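Local coordinates for Lin0012 protein (Listeria innocua, PDB 3K17), which probably acts as a phosphomevalonate kinase, an ATP-dependent enzyme of the mevalonate pathway to isopentenyl diphosphate, at residues L41-S46 / I128-T133; N49-P54 / T76-A81; Q282-G285 / N291-T294; A22-G27 / K242-F247; P211-S216 / E268-S273. All blocks are in the same frame, centred on the assembly; numbering follows the deposited sequence.

Contact 1. Residues L41-S46 / I128-T133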
# COMPACT_ATOMS: atom_id res chain seq x y z
N LEU A 41 -17.81 30.52 16.56
CA LEU A 41 -18.52 29.38 15.99
C LEU A 41 -20.02 29.70 15.97
O LEU A 41 -20.63 29.93 17.02
CB LEU A 41 -18.25 28.11 16.81
CG LEU A 41 -18.69 26.80 16.16
CD1 LEU A 41 -18.00 25.63 16.83
CD2 LEU A 41 -20.21 26.65 16.25
N THR A 42 -20.60 29.75 14.77
CA THR A 42 -22.02 30.03 14.61
C THR A 42 -22.74 28.73 14.28
O THR A 42 -22.40 28.05 13.30
CB THR A 42 -22.25 31.09 13.51
OG1 THR A 42 -21.51 32.27 13.83
CG2 THR A 42 -23.73 31.45 13.39
N LEU A 43 -23.73 28.37 15.10
CA LEU A 43 -24.48 27.13 14.91
C LEU A 43 -25.95 27.37 14.65
O LEU A 43 -26.56 28.25 15.25
CB LEU A 43 -24.31 26.23 16.15
CG LEU A 43 -25.14 24.94 16.25
CD1 LEU A 43 -24.48 24.00 17.23
CD2 LEU A 43 -26.58 25.24 16.69
N GLU A 44 -26.53 26.55 13.78
CA GLU A 44 -27.94 26.68 13.45
C GLU A 44 -28.46 25.32 12.99
O GLU A 44 -27.68 24.45 12.61
CB GLU A 44 -28.12 27.70 12.33
CG GLU A 44 -27.59 27.24 10.99
CD GLU A 44 -27.47 28.36 9.98
OE1 GLU A 44 -26.63 29.26 10.18
OE2 GLU A 44 -28.21 28.34 8.97
N ASP A 45 -29.77 25.14 13.04
CA ASP A 45 -30.37 23.89 12.60
C ASP A 45 -30.27 23.87 11.09
O ASP A 45 -30.29 24.91 10.45
CB ASP A 45 -31.84 23.81 13.00
CG ASP A 45 -32.04 23.84 14.51
OD1 ASP A 45 -31.41 23.02 15.22
OD2 ASP A 45 -32.84 24.68 14.98
N SER A 46 -30.17 22.67 10.53
CA SER A 46 -30.08 22.50 9.08
C SER A 46 -30.69 21.15 8.73
O SER A 46 -31.11 20.41 9.62
CB SER A 46 -28.61 22.55 8.63
OG SER A 46 -27.84 21.58 9.32
N ILE A 128 -17.11 22.18 21.56
CA ILE A 128 -17.71 21.60 22.75
C ILE A 128 -18.78 22.53 23.32
O ILE A 128 -19.90 22.10 23.62
CB ILE A 128 -16.65 21.30 23.84
CG1 ILE A 128 -15.65 20.25 23.32
CG2 ILE A 128 -17.33 20.83 25.14
CD1 ILE A 128 -16.28 18.93 22.90
N ASN A 129 -18.45 23.81 23.45
CA ASN A 129 -19.42 24.77 23.98
C ASN A 129 -20.65 24.90 23.10
O ASN A 129 -21.77 24.95 23.61
CB ASN A 129 -18.80 26.14 24.17
CG ASN A 129 -18.25 26.32 25.56
OD1 ASN A 129 -18.72 25.70 26.51
ND2 ASN A 129 -17.26 27.19 25.71
N ALA A 130 -20.44 24.95 21.79
CA ALA A 130 -21.56 25.07 20.86
C ALA A 130 -22.51 23.87 20.92
O ALA A 130 -23.72 24.05 20.92
CB ALA A 130 -21.05 25.26 19.44
N LEU A 131 -21.98 22.66 20.97
CA LEU A 131 -22.83 21.47 20.99
C LEU A 131 -23.49 21.25 22.35
O LEU A 131 -24.61 20.74 22.42
CB LEU A 131 -22.05 20.22 20.57
CG LEU A 131 -21.64 20.18 19.08
CD1 LEU A 131 -20.74 18.99 18.80
CD2 LEU A 131 -22.89 20.11 18.22
N MSE A 132 -22.79 21.61 23.43
CA MSE A 132 -23.38 21.44 24.75
C MSE A 132 -24.48 22.48 24.95
O MSE A 132 -25.55 22.15 25.47
CB MSE A 132 -22.32 21.57 25.84
CG MSE A 132 -21.32 20.42 25.89
SE MSE A 132 -22.09 18.65 25.99
CE MSE A 132 -22.09 18.21 24.09
N THR A 133 -24.24 23.71 24.53
CA THR A 133 -25.25 24.76 24.69
C THR A 133 -26.50 24.36 23.90
O THR A 133 -27.63 24.57 24.36
CB THR A 133 -24.74 26.13 24.16
OG1 THR A 133 -23.60 26.55 24.92
CG2 THR A 133 -25.84 27.19 24.29
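The flat group that L43 meets across this contact is the backbone carbonyl of A130. No ring or other planar side chain takes part. L43 CD1 lies 3.8 Å from A130 O. A second planar group, the N129 carbonyl, lies within the helix segment and takes two donors from T133. The hydroxyl and the backbone N-H of T133 come to N129 O from the two sides of the carbonyl plane, with T133 OG1 at 2.8 Å from N129 O. Two donors therefore grip this oxygen, and the T133 side chain is tied back onto its own helix.

Across the contact the packing is apolar, and no hydrogen bond links strand and helix. The methyl of A130 points at the strand and sits against the forked end of L41. A130 CB is 3.6 Å from L41 CD2 and 4.0 Å from L41 CD1. In L43, CG stands anti to the backbone N (chi1 173°), and CD1 comes within 4.3 Å of both A130 CB and L131 CD2. One branch of L43 thus touches two neighbouring helix residues. The small A130 sits where L43 CA and A130 CA are 6.9 Å apart. The segment axes approach to 9.2 Å at a signed angle of -28°.

V9 of strand 7-18 also packs on A130, and M101 of strand 99-105 flanks both leucines. D45 OD1 forms a salt bridge with K134 beyond the helix segment. This is helix-on-sheet packing: helix 119-135 lies against the mixed sheet, within the alpha/beta fold of the GHMP kinase N-terminal region.

Contact 2. Residues N49-P54 / T76-A81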
# COMPACT_ATOMS: atom_id res chain seq x y z
N ASN A 49 -25.92 17.70 8.56
CA ASN A 49 -24.78 18.25 9.29
C ASN A 49 -23.85 18.99 8.36
O ASN A 49 -23.62 18.57 7.23
CB ASN A 49 -24.00 17.14 9.98
CG ASN A 49 -24.69 16.64 11.22
OD1 ASN A 49 -25.35 17.41 11.92
ND2 ASN A 49 -24.54 15.35 11.50
N GLU A 50 -23.27 20.07 8.87
CA GLU A 50 -22.36 20.86 8.08
C GLU A 50 -21.32 21.54 8.97
O GLU A 50 -21.68 22.19 9.95
CB GLU A 50 -23.15 21.93 7.34
CG GLU A 50 -22.81 22.08 5.89
CD GLU A 50 -23.71 23.09 5.22
OE1 GLU A 50 -23.64 24.28 5.59
OE2 GLU A 50 -24.49 22.68 4.33
N LEU A 51 -20.05 21.36 8.63
CA LEU A 51 -18.98 22.00 9.39
C LEU A 51 -18.10 22.76 8.42
O LEU A 51 -17.66 22.22 7.41
CB LEU A 51 -18.13 20.97 10.15
CG LEU A 51 -16.87 21.56 10.80
CD1 LEU A 51 -17.26 22.62 11.85
CD2 LEU A 51 -16.05 20.45 11.44
N TRP A 52 -17.86 24.03 8.74
CA TRP A 52 -17.00 24.89 7.93
C TRP A 52 -15.90 25.40 8.86
O TRP A 52 -16.20 25.85 9.97
CB TRP A 52 -17.76 26.12 7.41
CG TRP A 52 -18.97 25.85 6.58
CD1 TRP A 52 -20.13 25.24 6.98
CD2 TRP A 52 -19.17 26.24 5.22
NE1 TRP A 52 -21.04 25.25 5.96
CE2 TRP A 52 -20.48 25.85 4.86
CE3 TRP A 52 -18.37 26.88 4.27
CZ2 TRP A 52 -21.01 26.08 3.58
CZ3 TRP A 52 -18.89 27.12 3.00
CH2 TRP A 52 -20.20 26.72 2.67
N ILE A 53 -14.65 25.33 8.42
CA ILE A 53 -13.55 25.87 9.22
C ILE A 53 -12.72 26.76 8.31
O ILE A 53 -12.77 26.63 7.08
CB ILE A 53 -12.68 24.76 9.85
CG1 ILE A 53 -12.03 23.88 8.78
CG2 ILE A 53 -13.53 23.93 10.78
CD1 ILE A 53 -10.97 22.96 9.35
N PRO A 54 -11.96 27.69 8.90
CA PRO A 54 -11.13 28.61 8.12
C PRO A 54 -10.22 27.99 7.08
O PRO A 54 -10.09 28.51 5.98
CB PRO A 54 -10.34 29.37 9.19
CG PRO A 54 -11.27 29.33 10.38
CD PRO A 54 -11.75 27.91 10.35
N THR A 76 -9.03 17.41 11.74
CA THR A 76 -8.83 16.60 12.92
C THR A 76 -9.25 17.16 14.28
O THR A 76 -10.04 16.52 14.97
CB THR A 76 -7.36 16.11 13.00
OG1 THR A 76 -6.99 15.56 11.73
CG2 THR A 76 -7.24 15.00 14.03
N PHE A 77 -8.77 18.33 14.67
CA PHE A 77 -9.15 18.84 15.98
C PHE A 77 -10.66 19.01 16.15
O PHE A 77 -11.21 18.55 17.14
CB PHE A 77 -8.44 20.16 16.31
CG PHE A 77 -7.02 19.98 16.79
CD1 PHE A 77 -6.77 19.44 18.05
CD2 PHE A 77 -5.95 20.32 15.98
CE1 PHE A 77 -5.45 19.25 18.51
CE2 PHE A 77 -4.63 20.14 16.42
CZ PHE A 77 -4.39 19.60 17.69
N THR A 78 -11.31 19.66 15.20
CA THR A 78 -12.75 19.89 15.31
C THR A 78 -13.57 18.63 15.10
O THR A 78 -14.62 18.46 15.74
CB THR A 78 -13.23 21.00 14.33
OG1 THR A 78 -12.82 20.69 12.99
CG2 THR A 78 -12.63 22.34 14.73
N ALA A 79 -13.11 17.73 14.23
CA ALA A 79 -13.83 16.49 14.00
C ALA A 79 -13.81 15.67 15.28
O ALA A 79 -14.80 15.05 15.65
CB ALA A 79 -13.20 15.69 12.86
N GLU A 80 -12.67 15.66 15.95
CA GLU A 80 -12.54 14.89 17.18
C GLU A 80 -13.46 15.44 18.27
O GLU A 80 -14.08 14.68 19.01
CB GLU A 80 -11.09 14.92 17.68
CG GLU A 80 -10.83 14.09 18.92
CD GLU A 80 -10.76 12.60 18.64
OE1 GLU A 80 -10.80 12.22 17.45
OE2 GLU A 80 -10.66 11.82 19.60
N ALA A 81 -13.54 16.77 18.37
CA ALA A 81 -14.40 17.41 19.36
C ALA A 81 -15.86 17.05 19.08
O ALA A 81 -16.63 16.78 19.99
CB ALA A 81 -14.21 18.91 19.33
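The helix segment 76-81 meets the strand segment 49-54 through one side chain, T78, which touches L51 and I53. The helix begins at T76, where T76 O accepts E80 N at 2.9 Å, a regular bond of the first turn.

T78 comes two residues later and points at the strand. Its OG1 lies between the backbone N and the carbonyl carbon (chi1 54°), and this hydroxyl does the touching. L51 CD2 approaches T78 OG1 to 3.6 Å and T78 CB to 4.1 Å. I53 CG2 comes to 4.0 Å from the same OG1. Two methyl groups thus press on one buried hydroxyl, which has its polar partner in W75 O. The side chains of L51 and I53 both touch W75 as well, so the residue just before the helix packs on the same two chains as T78. Both hydrocarbon chains run at a slant to the threonine.

The segments belong to a beta-alpha-beta crossover. Strand 50-52 leads through a long loop into helix 76-91, and the chain then returns as strand 99-105, parallel to strand 50-52 and paired with it. Within strand 50-52, W52 NE1 donates to E50 OE1 at 2.8 Å (164°). The carboxylate oxygen lies in the indole plane, while the N-H meets it from above the carboxylate plane.

A79 comes after T78, and its CA is the nearest in the helix segment to L51 CA, at 8.8 Å. E80 follows, and H185 of the second subunit touches both T76 and E80.

Contact 3. Residues Q282-G285 / N291-T294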
# COMPACT_ATOMS: atom_id res chain seq x y z
N GLN A 282 15.56 30.27 29.74
CA GLN A 282 16.75 30.57 28.95
C GLN A 282 17.74 29.44 29.20
O GLN A 282 18.39 28.95 28.27
CB GLN A 282 17.39 31.89 29.40
CG GLN A 282 16.55 33.14 29.18
CD GLN A 282 17.29 34.41 29.59
OE1 GLN A 282 17.71 34.55 30.74
NE2 GLN A 282 17.45 35.33 28.66
N GLU A 283 17.86 29.04 30.46
CA GLU A 283 18.77 27.97 30.86
C GLU A 283 18.39 26.67 30.17
O GLU A 283 19.23 25.98 29.60
CB GLU A 283 18.71 27.78 32.37
CG GLU A 283 18.96 29.05 33.17
CD GLU A 283 20.39 29.54 33.08
OE1 GLU A 283 20.66 30.67 33.53
OE2 GLU A 283 21.25 28.78 32.56
N LEU A 284 17.11 26.33 30.25
CA LEU A 284 16.60 25.11 29.64
C LEU A 284 16.92 25.11 28.15
O LEU A 284 17.39 24.11 27.61
CB LEU A 284 15.08 25.00 29.85
CG LEU A 284 14.37 23.84 29.13
CD1 LEU A 284 14.99 22.53 29.56
CD2 LEU A 284 12.88 23.86 29.46
N GLY A 285 16.66 26.23 27.50
CA GLY A 285 16.92 26.34 26.08
C GLY A 285 18.38 26.11 25.76
O GLY A 285 18.72 25.43 24.79
N ASN A 291 16.31 26.69 20.94
CA ASN A 291 16.19 28.14 20.85
C ASN A 291 14.83 28.64 21.33
O ASN A 291 14.01 29.09 20.53
CB ASN A 291 16.45 28.58 19.41
CG ASN A 291 16.36 30.08 19.23
OD1 ASN A 291 16.84 30.84 20.08
ND2 ASN A 291 15.76 30.52 18.13
N ILE A 292 14.60 28.57 22.64
CA ILE A 292 13.34 29.03 23.22
C ILE A 292 13.26 30.55 23.12
O ILE A 292 12.34 31.10 22.52
CB ILE A 292 13.20 28.61 24.69
CG1 ILE A 292 13.19 27.09 24.80
CG2 ILE A 292 11.91 29.19 25.28
CD1 ILE A 292 13.12 26.57 26.22
N GLU A 293 14.23 31.23 23.71
CA GLU A 293 14.24 32.68 23.62
C GLU A 293 15.04 33.10 22.39
O GLU A 293 16.27 33.11 22.41
CB GLU A 293 14.85 33.29 24.88
CG GLU A 293 14.81 34.81 24.89
CD GLU A 293 15.17 35.38 26.24
OE1 GLU A 293 14.33 35.28 27.17
OE2 GLU A 293 16.28 35.93 26.38
N THR A 294 14.32 33.44 21.32
CA THR A 294 14.96 33.88 20.09
C THR A 294 15.58 35.24 20.32
O THR A 294 15.41 35.84 21.38
CB THR A 294 13.94 34.00 18.94
OG1 THR A 294 12.93 34.94 19.30
CG2 THR A 294 13.30 32.66 18.65
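Polar contact is carried by Q282 and E293. Q282 NE2 donates to E293 OE2 over a short 2.6 Å, with a bent N-H...O angle of 144°. The oxygen lies close to the plane of the glutamine amide, but the amide nitrogen comes to it from above the carboxylate plane. The two flat groups are turned 50° against each other. NE2 is also 3.5 Å from E293 OE1, where the angle is too poor for a bond. E293 reaches the helix because CG stands anti to the backbone N (chi1 -177°) and the chain continues extended. Its other oxygen, OE1, has a salt bridge to R278, one turn back along the same helix. One carboxylate is therefore held at both oxygens, which limits its rotation.

Apolar contact is made by I292 against G285 and L284. I292 CD1 lies 3.8 Å from both G285 N and G285 CA, over bare helix backbone. I292 CG1 is 4.0 Å from the same G285 CA. The backbones come close here, with G285 CA and I292 CA 5.3 Å apart. At the side of this spot, L284 CG meets I292 CD1 at 4.2 Å. L284 also packs on I233 and F236 of helix 226-239.

I292 is backbone-bonded to G318, and the T294 side chain, through OG1, accepts from L297 N as N-cap of helix 295-306. This is a short link between consecutive helices 267-288 and 295-306. It folds back on the end of the first, and an N-cap starts the second, in the GHMP kinase C-terminal region.

Contact 4. Residues A22-G27 / K242-F247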
# COMPACT_ATOMS: atom_id res chain seq x y z
N ALA A 22 7.21 23.04 31.99
CA ALA A 22 7.08 22.27 33.21
C ALA A 22 5.62 21.83 33.37
O ALA A 22 5.33 20.75 33.88
CB ALA A 22 7.50 23.12 34.41
N VAL A 23 4.72 22.68 32.91
CA VAL A 23 3.30 22.42 33.02
C VAL A 23 2.85 21.10 32.36
O VAL A 23 1.80 20.58 32.70
CB VAL A 23 2.46 23.60 32.46
CG1 VAL A 23 2.58 23.67 30.94
CG2 VAL A 23 1.02 23.47 32.90
N VAL A 24 3.65 20.57 31.44
CA VAL A 24 3.27 19.31 30.81
C VAL A 24 3.32 18.19 31.84
O VAL A 24 2.65 17.17 31.70
CB VAL A 24 4.19 18.95 29.60
CG1 VAL A 24 4.25 20.11 28.63
CG2 VAL A 24 5.58 18.58 30.09
N GLU A 25 4.12 18.38 32.88
CA GLU A 25 4.25 17.38 33.94
C GLU A 25 2.99 17.40 34.81
O GLU A 25 2.48 18.46 35.16
CB GLU A 25 5.47 17.67 34.82
CG GLU A 25 6.82 17.65 34.08
CD GLU A 25 7.08 16.35 33.35
OE1 GLU A 25 6.53 15.30 33.76
OE2 GLU A 25 7.84 16.36 32.36
N SER A 26 2.51 16.21 35.15
CA SER A 26 1.31 16.08 35.97
C SER A 26 1.44 16.86 37.27
O SER A 26 2.52 16.96 37.85
CB SER A 26 1.05 14.60 36.29
OG SER A 26 0.89 13.84 35.10
N GLY A 27 0.33 17.43 37.73
CA GLY A 27 0.35 18.17 38.98
C GLY A 27 1.12 19.48 38.97
O GLY A 27 1.16 20.17 39.98
N LYS A 242 18.81 15.14 35.32
CA LYS A 242 19.24 15.99 36.42
C LYS A 242 18.97 17.46 36.13
O LYS A 242 18.39 18.16 36.95
CB LYS A 242 20.74 15.79 36.69
CG LYS A 242 21.25 16.59 37.88
CD LYS A 242 22.71 16.32 38.17
CE LYS A 242 23.20 17.13 39.36
NZ LYS A 242 24.64 16.89 39.66
N ASN A 243 19.39 17.92 34.96
CA ASN A 243 19.17 19.30 34.57
C ASN A 243 17.68 19.59 34.39
O ASN A 243 17.19 20.63 34.83
CB ASN A 243 19.92 19.62 33.28
CG ASN A 243 21.41 19.83 33.51
OD1 ASN A 243 22.21 19.80 32.57
ND2 ASN A 243 21.79 20.06 34.76
N TYR A 244 16.97 18.67 33.75
CA TYR A 244 15.55 18.84 33.52
C TYR A 244 14.82 18.94 34.85
O TYR A 244 13.93 19.77 35.02
CB TYR A 244 14.98 17.68 32.71
CG TYR A 244 13.51 17.85 32.37
CD1 TYR A 244 13.09 18.83 31.47
CD2 TYR A 244 12.53 17.04 32.96
CE1 TYR A 244 11.75 19.01 31.16
CE2 TYR A 244 11.18 17.21 32.66
CZ TYR A 244 10.79 18.19 31.76
OH TYR A 244 9.46 18.35 31.45
N GLN A 245 15.21 18.09 35.80
CA GLN A 245 14.58 18.10 37.11
C GLN A 245 14.89 19.41 37.85
O GLN A 245 14.07 19.89 38.63
CB GLN A 245 15.05 16.90 37.94
CG GLN A 245 14.31 16.75 39.27
CD GLN A 245 12.80 16.70 39.09
OE1 GLN A 245 12.26 15.77 38.49
NE2 GLN A 245 12.11 17.71 39.62
N HIS A 246 16.06 19.97 37.59
CA HIS A 246 16.45 21.23 38.22
C HIS A 246 15.50 22.30 37.70
O HIS A 246 15.04 23.17 38.45
CB HIS A 246 17.88 21.61 37.85
CG HIS A 246 18.28 22.97 38.32
ND1 HIS A 246 18.35 23.31 39.66
CD2 HIS A 246 18.64 24.09 37.63
CE1 HIS A 246 18.72 24.58 39.77
NE2 HIS A 246 18.91 25.07 38.56
N PHE A 247 15.22 22.23 36.41
CA PHE A 247 14.31 23.16 35.76
C PHE A 247 12.95 23.09 36.44
O PHE A 247 12.41 24.10 36.90
CB PHE A 247 14.16 22.82 34.28
CG PHE A 247 12.99 23.49 33.62
CD1 PHE A 247 12.89 24.88 33.56
CD2 PHE A 247 11.96 22.73 33.07
CE1 PHE A 247 11.79 25.49 32.97
CE2 PHE A 247 10.86 23.33 32.47
CZ PHE A 247 10.77 24.72 32.42
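A22 opens a short 3-10 turn that faces the F247 end of a regular helical segment, with A22 CA and F247 CA 7.7 Å apart. E25 N closes the turn by bonding to A22 O at 2.8 Å. E25 and Y244 approach from opposite directions. Y244 OH donates to E25 OE2 at 2.7 Å, using the anti lone pair of that oxygen. The oxygen lies at the ring edge, near the ring plane, while the carboxylate and ring planes stand 75° apart. E25 is bent at CG (chi2 -56°), which brings its carboxylate to the phenol. OE2 also has a salt bridge to K237, so two partners hold it; the lysine probably steadies the negative charge.

F247 presents its edge to A22. F247 CE2 is 3.7 Å from A22 N and 3.9 Å from A22 CB. V24 CG2 adds a looser contact, 4.1 Å from Y244 OH.

The contact joins the loop between strands 7-18 and 29-35 of the mixed sheet to helix 241-264 in the C-terminal half of the chain. L248 of that helix also touches A22 and E25. Helix 226-239 flanks Y244 through I233 and F236. Helix 267-288 meets F247 through I280 and L284.

Contact 5. Residues P211-S216 / E268-S273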
# COMPACT_ATOMS: atom_id res chain seq x y z
N PRO A 211 -3.72 41.25 37.27
CA PRO A 211 -2.76 42.12 37.94
C PRO A 211 -2.98 43.57 37.53
O PRO A 211 -3.50 43.85 36.44
CB PRO A 211 -1.41 41.59 37.45
CG PRO A 211 -1.69 40.15 37.19
CD PRO A 211 -3.03 40.21 36.50
N VAL A 212 -2.59 44.49 38.41
CA VAL A 212 -2.75 45.91 38.12
C VAL A 212 -1.75 46.39 37.07
O VAL A 212 -2.09 47.20 36.21
CB VAL A 212 -2.59 46.78 39.41
CG1 VAL A 212 -2.65 48.27 39.06
CG2 VAL A 212 -3.71 46.45 40.40
N PRO A 213 -0.50 45.89 37.12
CA PRO A 213 0.50 46.31 36.13
C PRO A 213 -0.01 46.07 34.71
O PRO A 213 -0.58 45.01 34.43
CB PRO A 213 1.71 45.42 36.46
CG PRO A 213 1.57 45.19 37.93
CD PRO A 213 0.09 44.94 38.08
N THR A 214 0.18 47.04 33.83
CA THR A 214 -0.28 46.90 32.44
C THR A 214 0.35 45.68 31.76
O THR A 214 1.56 45.48 31.83
CB THR A 214 0.07 48.16 31.60
OG1 THR A 214 -0.55 49.31 32.17
CG2 THR A 214 -0.44 48.00 30.15
N PHE A 215 -0.48 44.88 31.10
CA PHE A 215 -0.01 43.69 30.39
C PHE A 215 0.13 44.01 28.89
O PHE A 215 -0.82 44.46 28.25
CB PHE A 215 -1.02 42.56 30.57
CG PHE A 215 -0.54 41.22 30.07
CD1 PHE A 215 0.52 40.57 30.69
CD2 PHE A 215 -1.20 40.58 29.02
CE1 PHE A 215 0.92 39.30 30.28
CE2 PHE A 215 -0.81 39.31 28.60
CZ PHE A 215 0.25 38.67 29.23
N SER A 216 1.32 43.78 28.34
CA SER A 216 1.56 44.05 26.93
C SER A 216 1.84 42.77 26.14
O SER A 216 2.55 41.89 26.61
CB SER A 216 2.73 45.02 26.78
OG SER A 216 2.41 46.30 27.31
N GLU A 268 5.78 43.91 42.90
CA GLU A 268 7.22 43.66 42.86
C GLU A 268 7.52 42.17 42.78
O GLU A 268 8.46 41.75 42.10
CB GLU A 268 7.92 44.25 44.10
CG GLU A 268 7.99 45.78 44.12
CD GLU A 268 8.68 46.36 42.90
OE1 GLU A 268 9.72 45.80 42.47
OE2 GLU A 268 8.20 47.40 42.38
N LEU A 269 6.73 41.37 43.47
CA LEU A 269 6.92 39.92 43.47
C LEU A 269 6.55 39.33 42.10
O LEU A 269 7.04 38.26 41.72
CB LEU A 269 6.08 39.27 44.57
CG LEU A 269 6.22 37.75 44.71
CD1 LEU A 269 7.68 37.39 44.98
CD2 LEU A 269 5.32 37.26 45.84
N LEU A 270 5.68 40.02 41.37
CA LEU A 270 5.29 39.56 40.04
C LEU A 270 6.46 39.78 39.08
O LEU A 270 6.85 38.87 38.36
CB LEU A 270 4.05 40.32 39.54
CG LEU A 270 3.56 40.00 38.11
CD1 LEU A 270 3.26 38.51 37.97
CD2 LEU A 270 2.33 40.82 37.81
N TYR A 271 7.03 40.99 39.11
CA TYR A 271 8.16 41.32 38.24
C TYR A 271 9.35 40.38 38.42
O TYR A 271 9.88 39.83 37.46
CB TYR A 271 8.64 42.76 38.47
CG TYR A 271 7.58 43.81 38.24
CD1 TYR A 271 6.80 43.82 37.08
CD2 TYR A 271 7.35 44.81 39.19
CE1 TYR A 271 5.82 44.80 36.87
CE2 TYR A 271 6.38 45.79 38.99
CZ TYR A 271 5.62 45.78 37.83
OH TYR A 271 4.65 46.74 37.65
N SER A 272 9.77 40.19 39.67
CA SER A 272 10.90 39.32 39.94
C SER A 272 10.62 37.87 39.56
O SER A 272 11.51 37.17 39.10
CB SER A 272 11.29 39.41 41.43
OG SER A 272 10.17 39.23 42.27
N SER A 273 9.38 37.42 39.73
CA SER A 273 9.02 36.05 39.38
C SER A 273 9.11 35.84 37.87
O SER A 273 9.60 34.81 37.40
CB SER A 273 7.59 35.73 39.84
OG SER A 273 7.47 35.84 41.24
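Behind the packing of L270 and Y271 on P211 and P213, E268 O is gripped by two donors of S272. S272 OG bonds to E268 O at 3.1 Å, and S272 N bonds to it at 3.2 Å. The hydroxyl arrives at a C=O...O angle of 133°, well off the carbonyl direction. The OG bond ties the serine side chain back onto its own helix; the N bond is the regular helical one.

No hydrogen bond crosses between the segments. P213 meets the phenol end of Y271, with its CB 3.4 Å and its CG 3.5 Å from Y271 OH. The proline ring lies at a slant to the tyrosine. In Y271, CG is anti to the carbonyl carbon (chi1 -59°), and the ring swings over to the proline. Its hydroxyl is buried here and has no polar partner in the model.

L270 serves the other proline. Its CD2 lies 3.8 Å from P211 CB, and the two side chains cross at about a right angle. The same methyl stays 4.4 Å from P213 CG, at the limit of contact. P211 thus meets L270, and P213 meets chiefly Y271.

F325 of strand 321-326 touches P211, L270 and Y271, and so links the contact to the four-stranded antiparallel sheet. In this C-terminal part of the GHMP kinase fold, helix 267-288 packs on the proline-containing loop that leads into strand 214-219.

How the contacts relate
Contacts 1 and 2 lie on the opposite side of the chain's centre from contacts 3, 4 and 5. Contacts 1 and 2 have centres 11 Å apart, serve the same mixed sheet and touch where I128 CD1 meets A81 O at 3.6 Å. Contacts 3 and 4 have centres 15 Å apart and touch through L284 CD2 and F247 CE2 at 3.7 Å. Contact 5 shares helix 267-288 with contact 3, with nearest atoms about 10 Å apart. Contact 4 joins distant parts of the chain: its segments bracket contacts 1 and 2 in sequence. Its nearest atoms are still about 14 Å from contact 2. The segments of contacts 4 and 5 alternate along the chain, with nearest atoms about 11 Å apart.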